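Local coordinates for serine acetyltransferase (Neisseria gonorrhoeae, PDB 6WYE), which probably catalyses the transfer of an acetyl group from acetyl-CoA to L-serine, giving O-acetyl-L-serine in the first step of cysteine biosynthesis, at residues L61-S65 and L66-L70; R144-D148 and G149-L153; G214-R217 and H218-G222. All blocks are in the same frame, centred on the assembly; numbering follows the deposited sequence.

The three contacts follow one another along the chain and pass from the helical part of the subunit to its left-handed beta-helix. Contact 1 starts helix 66-78, and contact 2 makes the turn between helices 131-147 and 151-165; their centres are 24 Å apart. Contact 3 lies on the beta-helix, its centre 20 Å from that of contact 2 and 35 Å from that of contact 1. Contact 3 alone binds malate directly, through Arg217 and His218, in what is probably the serine site of the active centre, whereas the side chain of Tyr146 in contact 2 stays about 11 Å from a bound malate. Contacts 2 and 3 both touch the second subunit.

Contact 1: residues L61-S65 and L66-L70; sequences LRHES and LGSVL
Polar bonds between His63, Ser65 and Ser68 tie the loop to the first turn of the helix that follows it. His63 ND1 and Ser68 OG are joined by a hydrogen bond of 2.9 Å, the hydroxyl meeting the imidazole at its edge, near the ring plane. Ser68 turns OG away from its own backbone N (chi1 -176°), which carries the hydroxyl back toward the loop. A water also bridges Ser68 OG to Glu64 N, and His63 NE2 is bonded to Gln58 O, so the imidazole is held at both nitrogens.

Ser65 is the N-cap of helix 66-78. Its OG accepts from Ser68 N at 3.3 Å, the classic capping bond to a first-turn amide that would otherwise lack a helical acceptor; serine suits the place because its short hydroxyl folds back over the helix end. The first helical backbone bond, Val69 N to Ser65 O at 3.1 Å, closes the same turn.

Apolar packing completes the contact. Val69 CG2 packs against His63 CB at 3.7 Å and also lies near Ser65 O, at 3.5 Å, while Val69 CA lies over one face of the imidazole. Tyr72 meets the His63 ring edge-to-face. Leu66 points away from the loop into the helical bundle, against Trp35 and Ile38 of helix 34-48 and Val106 and Leu110 of helix 100-116.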
ATOM      1  N   LEU A  61      -4.505 -21.659   9.078  1.00 32.15           N
ATOM      2  CA  LEU A  61      -5.459 -22.375   9.932  1.00 34.04           C
ATOM      3  C   LEU A  61      -6.910 -22.196   9.484  1.00 35.23           C
ATOM      4  O   LEU A  61      -7.720 -23.111   9.662  1.00 37.11           O
ATOM      5  CB  LEU A  61      -5.289 -21.951  11.393  1.00 32.37           C
ATOM      6  CG  LEU A  61      -3.897 -22.169  11.992  1.00 36.87           C
ATOM      7  CD1 LEU A  61      -3.884 -21.701  13.430  1.00 38.90           C
ATOM      8  CD2 LEU A  61      -3.465 -23.641  11.918  1.00 37.92           C
ATOM      9  N   ARG A  62      -7.269 -21.047   8.902  1.00 36.62           N
ATOM     10  CA  ARG A  62      -8.639 -20.876   8.429  1.00 38.04           C
ATOM     11  C   ARG A  62      -8.923 -21.639   7.137  1.00 41.09           C
ATOM     12  O   ARG A  62     -10.075 -21.655   6.689  1.00 41.77           O
ATOM     13  CB  ARG A  62      -8.969 -19.388   8.234  1.00 38.22           C
ATOM     14  N   HIS A  63      -7.924 -22.266   6.525  1.00 38.47           N
ATOM     15  CA  HIS A  63      -8.141 -22.988   5.281  1.00 38.87           C
ATOM     16  C   HIS A  63      -8.429 -24.463   5.548  1.00 39.70           C
ATOM     17  O   HIS A  63      -8.096 -25.007   6.601  1.00 39.48           O
ATOM     18  CB  HIS A  63      -6.925 -22.864   4.360  1.00 40.62           C
ATOM     19  CG  HIS A  63      -6.632 -21.458   3.959  1.00 43.41           C
ATOM     20  ND1 HIS A  63      -7.050 -20.924   2.762  1.00 44.02           N
ATOM     21  CD2 HIS A  63      -5.995 -20.461   4.615  1.00 43.87           C
ATOM     22  CE1 HIS A  63      -6.677 -19.661   2.692  1.00 44.28           C
ATOM     23  NE2 HIS A  63      -6.026 -19.357   3.800  1.00 44.08           N
ATOM     24  N   GLU A  64      -9.037 -25.111   4.555  1.00 45.33           N
ATOM     25  CA  GLU A  64      -9.446 -26.504   4.672  1.00 48.87           C
ATOM     26  C   GLU A  64      -8.500 -27.473   3.977  1.00 48.46           C
ATOM     27  O   GLU A  64      -8.698 -28.688   4.095  1.00 50.59           O
ATOM     28  CB  GLU A  64     -10.863 -26.691   4.111  1.00 50.61           C
ATOM     29  N   SER A  65      -7.496 -26.984   3.244  1.00 41.74           N
ATOM     30  CA  SER A  65      -6.601 -27.889   2.533  1.00 38.70           C
ATOM     31  C   SER A  65      -5.254 -27.220   2.304  1.00 38.14           C
ATOM     32  O   SER A  65      -5.144 -25.990   2.257  1.00 38.23           O
ATOM     33  CB  SER A  65      -7.190 -28.343   1.194  1.00 37.40           C
ATOM     34  OG  SER A  65      -7.271 -27.259   0.274  1.00 43.03           O
ATOM     35  N   LEU A  66      -4.229 -28.062   2.144  1.00 33.93           N
ATOM     36  CA  LEU A  66      -2.892 -27.564   1.847  1.00 36.27           C
ATOM     37  C   LEU A  66      -2.871 -26.783   0.538  1.00 36.85           C
ATOM     38  O   LEU A  66      -2.183 -25.764   0.428  1.00 38.08           O
ATOM     39  CB  LEU A  66      -1.901 -28.726   1.794  1.00 37.19           C
ATOM     40  CG  LEU A  66      -0.456 -28.342   1.476  1.00 38.98           C
ATOM     41  CD1 LEU A  66       0.179 -27.625   2.669  1.00 39.79           C
ATOM     42  CD2 LEU A  66       0.337 -29.574   1.104  1.00 36.85           C
ATOM     43  N   GLY A  67      -3.613 -27.247  -0.472  1.00 36.13           N
ATOM     44  CA  GLY A  67      -3.635 -26.523  -1.737  1.00 35.43           C
ATOM     45  C   GLY A  67      -4.180 -25.115  -1.590  1.00 36.76           C
ATOM     46  O   GLY A  67      -3.679 -24.171  -2.212  1.00 36.86           O
ATOM     47  N   SER A  68      -5.202 -24.950  -0.753  1.00 38.21           N
ATOM     48  CA  SER A  68      -5.773 -23.629  -0.523  1.00 38.06           C
ATOM     49  C   SER A  68      -4.780 -22.735   0.208  1.00 34.53           C
ATOM     50  O   SER A  68      -4.656 -21.542  -0.105  1.00 32.21           O
ATOM     51  CB  SER A  68      -7.080 -23.771   0.279  1.00 40.48           C
ATOM     52  OG  SER A  68      -7.728 -22.519   0.443  1.00 44.27           O
ATOM     53  N   VAL A  69      -4.022 -23.313   1.143  1.00 33.24           N
ATOM     54  CA  VAL A  69      -2.962 -22.566   1.818  1.00 33.06           C
ATOM     55  C   VAL A  69      -1.914 -22.107   0.810  1.00 33.69           C
ATOM     56  O   VAL A  69      -1.537 -20.929   0.769  1.00 30.80           O
ATOM     57  CB  VAL A  69      -2.342 -23.420   2.939  1.00 32.91           C
ATOM     58  CG1 VAL A  69      -1.057 -22.785   3.468  1.00 31.34           C
ATOM     59  CG2 VAL A  69      -3.362 -23.620   4.069  1.00 29.65           C
ATOM     60  N   LEU A  70      -1.453 -23.024  -0.041  1.00 35.40           N
ATOM     61  CA  LEU A  70      -0.412 -22.678  -1.005  1.00 34.15           C
ATOM     62  C   LEU A  70      -0.880 -21.583  -1.956  1.00 30.41           C
ATOM     63  O   LEU A  70      -0.185 -20.579  -2.159  1.00 27.34           O
ATOM     64  CB  LEU A  70       0.001 -23.920  -1.782  1.00 35.72           C
ATOM     65  CG  LEU A  70       1.114 -23.696  -2.816  1.00 37.22           C
ATOM     66  CD1 LEU A  70       2.475 -23.513  -2.127  1.00 35.51           C
ATOM     67  CD2 LEU A  70       1.146 -24.863  -3.778  1.00 34.88           C
TER
HETATM   68  O   HOH W   1      -9.681 -23.934   2.273  1.00 43.60           O

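Contact 2: residues R144-D148 and G149-L153; sequences RLYLD and GRKTL
A Schellman motif ends helix 131-147 here, and after a three-residue link, with Arg150 at the N-cap, helix 151-165 begins. Arg150 N donates to Leu145 O at 2.9 Å, and Gly149 N to Tyr146 O, also at 2.9 Å, the motif's paired bonds. Gly149 has a positive phi of 91°, where a beta carbon would collide with Asp148 O; glycine therefore suits the turn.

Lys151 lays its chain across one face of Tyr146. Lys151 CE meets the ring in a CH-pi contact, 3.6 Å from Tyr146 CZ, and a nearly eclipsed last torsion (chi4 20°), probably somewhat strained, brings NZ over the ring centre, 3.7 Å from the centroid and 6° off the normal, in a cation-pi interaction. Lys151 NZ also lies 3.0 Å from Tyr146 O. A long, flexible chain with a terminal charge is well matched to a broad aromatic face.

On the buried flank, Leu145 CD1 touches Leu153 CD2 at 3.8 Å, joining the two helices, and Leu153 CD2 lies over one face of the Arg150 guanidinium. Arg150 NH2 makes a salt bridge to Glu49 of the second subunit. From the last turn of the first helix, Arg144 NH1 donates to OD1 of Asp148, just past the helix end, in a salt bridge of 2.9 Å. A positive-phi glycine with paired bonds back into the last turn is the signature of the Schellman C-cap, here leading straight into the next N-cap.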
ATOM      1  N   ARG A 144       0.714 -24.696 -15.915  1.00 37.42           N
ATOM      2  CA  ARG A 144      -0.681 -25.010 -16.222  1.00 41.80           C
ATOM      3  C   ARG A 144      -1.369 -23.846 -16.936  1.00 41.88           C
ATOM      4  O   ARG A 144      -2.103 -24.054 -17.910  1.00 41.91           O
ATOM      5  CB  ARG A 144      -1.412 -25.395 -14.928  1.00 47.88           C
ATOM      6  CG  ARG A 144      -2.953 -25.466 -14.971  1.00 53.70           C
ATOM      7  CD  ARG A 144      -3.515 -26.249 -16.161  1.00 58.44           C
ATOM      8  NE  ARG A 144      -3.031 -27.623 -16.202  1.00 62.69           N
ATOM      9  CZ  ARG A 144      -2.809 -28.308 -17.321  1.00 62.64           C
ATOM     10  NH1 ARG A 144      -3.038 -27.746 -18.503  1.00 62.54           N
ATOM     11  NH2 ARG A 144      -2.366 -29.557 -17.253  1.00 61.81           N
ATOM     12  N   LEU A 145      -1.164 -22.618 -16.453  1.00 41.27           N
ATOM     13  CA  LEU A 145      -1.747 -21.447 -17.106  1.00 42.14           C
ATOM     14  C   LEU A 145      -1.249 -21.319 -18.541  1.00 43.22           C
ATOM     15  O   LEU A 145      -1.998 -20.916 -19.441  1.00 41.77           O
ATOM     16  CB  LEU A 145      -1.415 -20.189 -16.299  1.00 38.38           C
ATOM     17  CG  LEU A 145      -2.093 -20.111 -14.935  1.00 41.60           C
ATOM     18  CD1 LEU A 145      -1.684 -18.857 -14.180  1.00 39.84           C
ATOM     19  CD2 LEU A 145      -3.618 -20.164 -15.124  1.00 41.27           C
ATOM     20  N   TYR A 146       0.023 -21.641 -18.763  1.00 45.42           N
ATOM     21  CA  TYR A 146       0.611 -21.584 -20.095  1.00 45.80           C
ATOM     22  C   TYR A 146      -0.024 -22.614 -21.021  1.00 49.31           C
ATOM     23  O   TYR A 146      -0.391 -22.299 -22.161  1.00 51.64           O
ATOM     24  CB  TYR A 146       2.123 -21.822 -19.980  1.00 45.23           C
ATOM     25  CG  TYR A 146       2.929 -21.690 -21.253  1.00 42.99           C
ATOM     26  CD1 TYR A 146       3.315 -20.448 -21.728  1.00 44.66           C
ATOM     27  CD2 TYR A 146       3.356 -22.814 -21.946  1.00 44.47           C
ATOM     28  CE1 TYR A 146       4.081 -20.326 -22.891  1.00 46.16           C
ATOM     29  CE2 TYR A 146       4.113 -22.704 -23.101  1.00 45.14           C
ATOM     30  CZ  TYR A 146       4.472 -21.460 -23.570  1.00 46.10           C
ATOM     31  OH  TYR A 146       5.231 -21.351 -24.722  1.00 47.88           O
ATOM     32  N   LEU A 147      -0.156 -23.856 -20.544  1.00 50.15           N
ATOM     33  CA  LEU A 147      -0.743 -24.922 -21.351  1.00 51.34           C
ATOM     34  C   LEU A 147      -2.191 -24.638 -21.716  1.00 51.27           C
ATOM     35  O   LEU A 147      -2.631 -25.014 -22.805  1.00 51.28           O
ATOM     36  CB  LEU A 147      -0.654 -26.258 -20.606  1.00 51.46           C
ATOM     37  CG  LEU A 147       0.766 -26.798 -20.432  1.00 53.41           C
ATOM     38  CD1 LEU A 147       0.795 -28.064 -19.561  1.00 52.62           C
ATOM     39  CD2 LEU A 147       1.391 -27.049 -21.798  1.00 52.93           C
ATOM     40  N   ASP A 148      -2.951 -23.997 -20.817  1.00 51.52           N
ATOM     41  CA  ASP A 148      -4.317 -23.571 -21.101  1.00 52.29           C
ATOM     42  C   ASP A 148      -4.385 -22.368 -22.037  1.00 49.49           C
ATOM     43  O   ASP A 148      -5.489 -21.883 -22.308  1.00 48.18           O
ATOM     44  CB  ASP A 148      -5.059 -23.253 -19.803  1.00 57.15           C
ATOM     45  CG  ASP A 148      -5.145 -24.446 -18.868  1.00 61.74           C
ATOM     46  OD1 ASP A 148      -4.770 -25.567 -19.273  1.00 64.18           O
ATOM     47  OD2 ASP A 148      -5.581 -24.258 -17.715  1.00 64.27           O
ATOM     48  N   GLY A 149      -3.253 -21.836 -22.494  1.00 46.93           N
ATOM     49  CA  GLY A 149      -3.275 -20.725 -23.416  1.00 44.58           C
ATOM     50  C   GLY A 149      -3.244 -19.345 -22.794  1.00 45.69           C
ATOM     51  O   GLY A 149      -3.426 -18.360 -23.519  1.00 48.06           O
ATOM     52  N   ARG A 150      -3.076 -19.232 -21.475  1.00 42.85           N
ATOM     53  CA  ARG A 150      -2.966 -17.913 -20.843  1.00 43.32           C
ATOM     54  C   ARG A 150      -1.493 -17.492 -20.818  1.00 42.63           C
ATOM     55  O   ARG A 150      -0.844 -17.386 -19.776  1.00 40.64           O
ATOM     56  CB  ARG A 150      -3.594 -17.936 -19.456  1.00 42.89           C
ATOM     57  CG  ARG A 150      -5.066 -18.320 -19.495  1.00 43.25           C
ATOM     58  CD  ARG A 150      -5.727 -18.174 -18.153  1.00 43.54           C
ATOM     59  NE  ARG A 150      -6.160 -16.806 -17.893  1.00 44.54           N
ATOM     60  CZ  ARG A 150      -6.860 -16.469 -16.816  1.00 46.63           C
ATOM     61  NH1 ARG A 150      -7.187 -17.409 -15.938  1.00 47.08           N
ATOM     62  NH2 ARG A 150      -7.233 -15.213 -16.611  1.00 46.36           N
ATOM     63  N   LYS A 151      -0.964 -17.264 -22.022  1.00 41.12           N
ATOM     64  CA  LYS A 151       0.470 -17.033 -22.166  1.00 43.25           C
ATOM     65  C   LYS A 151       0.875 -15.653 -21.669  1.00 40.82           C
ATOM     66  O   LYS A 151       1.912 -15.509 -21.013  1.00 40.57           O
ATOM     67  CB  LYS A 151       0.886 -17.251 -23.617  1.00 47.61           C
ATOM     68  CG  LYS A 151       0.953 -18.742 -23.963  1.00 50.34           C
ATOM     69  CD  LYS A 151       1.559 -18.964 -25.342  1.00 56.19           C
ATOM     70  CE  LYS A 151       1.746 -20.447 -25.611  1.00 57.81           C
ATOM     71  NZ  LYS A 151       0.885 -21.275 -24.713  1.00 59.62           N
ATOM     72  N   THR A 152       0.093 -14.620 -21.985  1.00 40.56           N
ATOM     73  CA  THR A 152       0.400 -13.297 -21.453  1.00 40.29           C
ATOM     74  C   THR A 152       0.442 -13.324 -19.930  1.00 36.09           C
ATOM     75  O   THR A 152       1.377 -12.805 -19.310  1.00 33.58           O
ATOM     76  CB  THR A 152      -0.632 -12.284 -21.925  1.00 43.69           C
ATOM     77  OG1 THR A 152      -0.691 -12.300 -23.352  1.00 49.06           O
ATOM     78  CG2 THR A 152      -0.246 -10.896 -21.444  1.00 42.41           C
ATOM     79  N   LEU A 153      -0.574 -13.927 -19.312  1.00 32.65           N
ATOM     80  CA  LEU A 153      -0.585 -14.049 -17.862  1.00 33.81           C
ATOM     81  C   LEU A 153       0.631 -14.815 -17.367  1.00 33.93           C
ATOM     82  O   LEU A 153       1.239 -14.433 -16.361  1.00 32.52           O
ATOM     83  CB  LEU A 153      -1.865 -14.735 -17.391  1.00 34.06           C
ATOM     84  CG  LEU A 153      -1.933 -15.004 -15.884  1.00 31.00           C
ATOM     85  CD1 LEU A 153      -1.756 -13.704 -15.055  1.00 29.07           C
ATOM     86  CD2 LEU A 153      -3.259 -15.664 -15.563  1.00 33.32           C
TER

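Contact 3: residues G214-R217 and H218-G222; sequences GGDR and HPKIG. With LMR ((2S)-2-hydroxybutanedioic acid), chain I.
Arg217 and His218 run alongside each other toward the ligand, and each takes hold of one end of the bound malate. The guanidinium uses one edge for a carboxylate in a bidentate grip: Arg217 NE donates to O1A of malate at 2.8 Å and Arg217 NH2 to O1B, also at 2.8 Å. His218 NE2 donates to O4A, an oxygen of the other carboxylate, at 2.9 Å and almost straight (173°). Malate also bonds to Gly209 N and to Asp117, Asp182 and His183 of the second subunit, so the pocket lies between two chains; it is probably the serine site of the active centre, malate resembling a small carboxylate substrate.

The two side chains also pack on each other. His218 CE1 lies 3.4 Å above the Arg217 guanidinium plane, offset toward its rim, with the two planes inclined by 60°; Arg217 CG lies 3.5 Å from His218 ND1. With CG lodged between its backbone N and carbonyl carbon (chi1 64°), Arg217 runs extended to NE, and this length takes the charged group to the ligand.

The loop leads into strand 220-221 of the left-handed beta-helix built by hexapeptide repeats, the fold of this acyltransferase family. Beyond the first shell, Arg217 NH1 donates to Gly215 O at 3.1 Å, in the guanidinium plane, and NH2 also pairs with Glu191, fixing the rotation of the group. His218 ND1 is bonded to Thr192 OG1, which holds the ring with NE2 facing malate.

Farther out, Lys220 NZ and Asp216 OD2 form a salt bridge; its 2.5 Å is unusually short and the exact length doubtful. The two chains meet roughly perpendicular, and the lysine approaches OD2 from its syn side, but tilted well out of the carboxylate plane.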
ATOM      1  N   GLY A 214      14.994 -21.429 -32.336  1.00 44.42           N
ATOM      2  CA  GLY A 214      14.014 -22.165 -31.567  1.00 44.09           C
ATOM      3  C   GLY A 214      14.266 -23.663 -31.601  1.00 45.91           C
ATOM      4  O   GLY A 214      15.263 -24.158 -32.125  1.00 46.93           O
ATOM      5  N   GLY A 215      13.340 -24.399 -30.993  1.00 47.38           N
ATOM      6  CA  GLY A 215      13.497 -25.835 -30.859  1.00 47.24           C
ATOM      7  C   GLY A 215      14.225 -26.209 -29.587  1.00 46.81           C
ATOM      8  O   GLY A 215      14.702 -25.361 -28.825  1.00 45.60           O
ATOM      9  N   ASP A 216      14.305 -27.525 -29.365  1.00 47.36           N
ATOM     10  CA  ASP A 216      14.937 -28.105 -28.184  1.00 47.68           C
ATOM     11  C   ASP A 216      16.355 -27.586 -28.031  1.00 47.75           C
ATOM     12  O   ASP A 216      17.200 -27.814 -28.899  1.00 47.13           O
ATOM     13  CB  ASP A 216      14.957 -29.637 -28.294  1.00 49.44           C
ATOM     14  CG  ASP A 216      13.833 -30.301 -27.525  1.00 54.79           C
ATOM     15  OD1 ASP A 216      12.845 -29.608 -27.199  1.00 57.10           O
ATOM     16  OD2 ASP A 216      13.938 -31.519 -27.237  1.00 57.42           O
ATOM     17  N   ARG A 217      16.622 -26.903 -26.908  1.00 44.31           N
ATOM     18  CA  ARG A 217      17.931 -26.282 -26.732  1.00 40.13           C
ATOM     19  C   ARG A 217      18.349 -26.144 -25.271  1.00 36.80           C
ATOM     20  O   ARG A 217      19.327 -25.433 -25.003  1.00 36.83           O
ATOM     21  CB  ARG A 217      17.952 -24.895 -27.402  1.00 41.22           C
ATOM     22  CG  ARG A 217      16.985 -23.905 -26.775  1.00 37.52           C
ATOM     23  CD  ARG A 217      16.810 -22.655 -27.640  1.00 39.05           C
ATOM     24  NE  ARG A 217      15.972 -21.682 -26.954  1.00 38.96           N
ATOM     25  CZ  ARG A 217      14.642 -21.691 -26.978  1.00 40.44           C
ATOM     26  NH1 ARG A 217      13.986 -22.620 -27.660  1.00 39.83           N
ATOM     27  NH2 ARG A 217      13.961 -20.770 -26.315  1.00 40.06           N
ATOM     28  N   HIS A 218      17.632 -26.746 -24.327  1.00 36.76           N
ATOM     29  CA  HIS A 218      17.924 -26.726 -22.901  1.00 37.26           C
ATOM     30  C   HIS A 218      18.102 -28.147 -22.375  1.00 39.62           C
ATOM     31  O   HIS A 218      17.649 -29.111 -23.005  1.00 40.27           O
ATOM     32  CB  HIS A 218      16.799 -26.024 -22.124  1.00 35.66           C
ATOM     33  CG  HIS A 218      16.597 -24.591 -22.512  1.00 36.47           C
ATOM     34  ND1 HIS A 218      15.762 -24.204 -23.542  1.00 36.83           N
ATOM     35  CD2 HIS A 218      17.110 -23.448 -21.993  1.00 35.63           C
ATOM     36  CE1 HIS A 218      15.765 -22.884 -23.639  1.00 35.65           C
ATOM     37  NE2 HIS A 218      16.580 -22.400 -22.715  1.00 35.77           N
ATOM     38  N   PRO A 219      18.760 -28.314 -21.224  1.00 39.84           N
ATOM     39  CA  PRO A 219      19.043 -29.662 -20.717  1.00 40.26           C
ATOM     40  C   PRO A 219      17.785 -30.413 -20.321  1.00 42.50           C
ATOM     41  O   PRO A 219      16.740 -29.840 -20.005  1.00 43.59           O
ATOM     42  CB  PRO A 219      19.929 -29.414 -19.489  1.00 40.09           C
ATOM     43  CG  PRO A 219      20.456 -28.040 -19.676  1.00 42.13           C
ATOM     44  CD  PRO A 219      19.432 -27.273 -20.428  1.00 38.84           C
ATOM     45  N   LYS A 220      17.906 -31.731 -20.351  1.00 41.07           N
ATOM     46  CA  LYS A 220      16.917 -32.629 -19.776  1.00 41.91           C
ATOM     47  C   LYS A 220      17.606 -33.432 -18.686  1.00 39.30           C
ATOM     48  O   LYS A 220      18.621 -34.090 -18.944  1.00 40.83           O
ATOM     49  CB  LYS A 220      16.303 -33.516 -20.855  1.00 45.30           C
ATOM     50  CG  LYS A 220      16.009 -32.715 -22.102  1.00 47.11           C
ATOM     51  CD  LYS A 220      14.808 -33.214 -22.869  1.00 50.10           C
ATOM     52  CE  LYS A 220      14.614 -32.339 -24.103  1.00 52.54           C
ATOM     53  NZ  LYS A 220      13.673 -32.895 -25.112  1.00 52.15           N
ATOM     54  N   ILE A 221      17.082 -33.334 -17.463  1.00 37.92           N
ATOM     55  CA  ILE A 221      17.717 -33.872 -16.268  1.00 37.17           C
ATOM     56  C   ILE A 221      16.962 -35.126 -15.832  1.00 41.02           C
ATOM     57  O   ILE A 221      15.738 -35.087 -15.634  1.00 38.33           O
ATOM     58  CB  ILE A 221      17.744 -32.835 -15.128  1.00 35.54           C
ATOM     59  CG1 ILE A 221      18.240 -31.468 -15.636  1.00 34.91           C
ATOM     60  CG2 ILE A 221      18.574 -33.360 -13.960  1.00 35.15           C
ATOM     61  CD1 ILE A 221      19.711 -31.418 -15.998  1.00 30.40           C
ATOM     62  N   GLY A 222      17.700 -36.235 -15.656  1.00 42.02           N
ATOM     63  CA  GLY A 222      17.092 -37.481 -15.226  1.00 42.81           C
ATOM     64  C   GLY A 222      16.834 -37.546 -13.723  1.00 42.19           C
ATOM     65  O   GLY A 222      17.309 -36.721 -12.941  1.00 40.92           O
TER
HETATM   66  C1  LMR I 303      16.941 -19.248 -24.876  1.00 35.92           C
HETATM   67  O1A LMR I 303      17.605 -20.102 -25.378  1.00 35.24           O
HETATM   68  O1B LMR I 303      15.747 -19.256 -24.854  1.00 34.92           O
HETATM   69  C2  LMR I 303      17.683 -18.081 -24.210  1.00 34.06           C
HETATM   70  O2  LMR I 303      16.812 -17.193 -23.555  1.00 32.37           O
HETATM   71  C3  LMR I 303      18.755 -18.585 -23.240  1.00 33.63           C
HETATM   72  C4  LMR I 303      18.156 -19.404 -22.111  1.00 37.16           C
HETATM   73  O4A LMR I 303      16.985 -19.602 -22.109  1.00 38.05           O
HETATM   74  O4B LMR I 303      18.876 -19.798 -21.252  1.00 37.49           O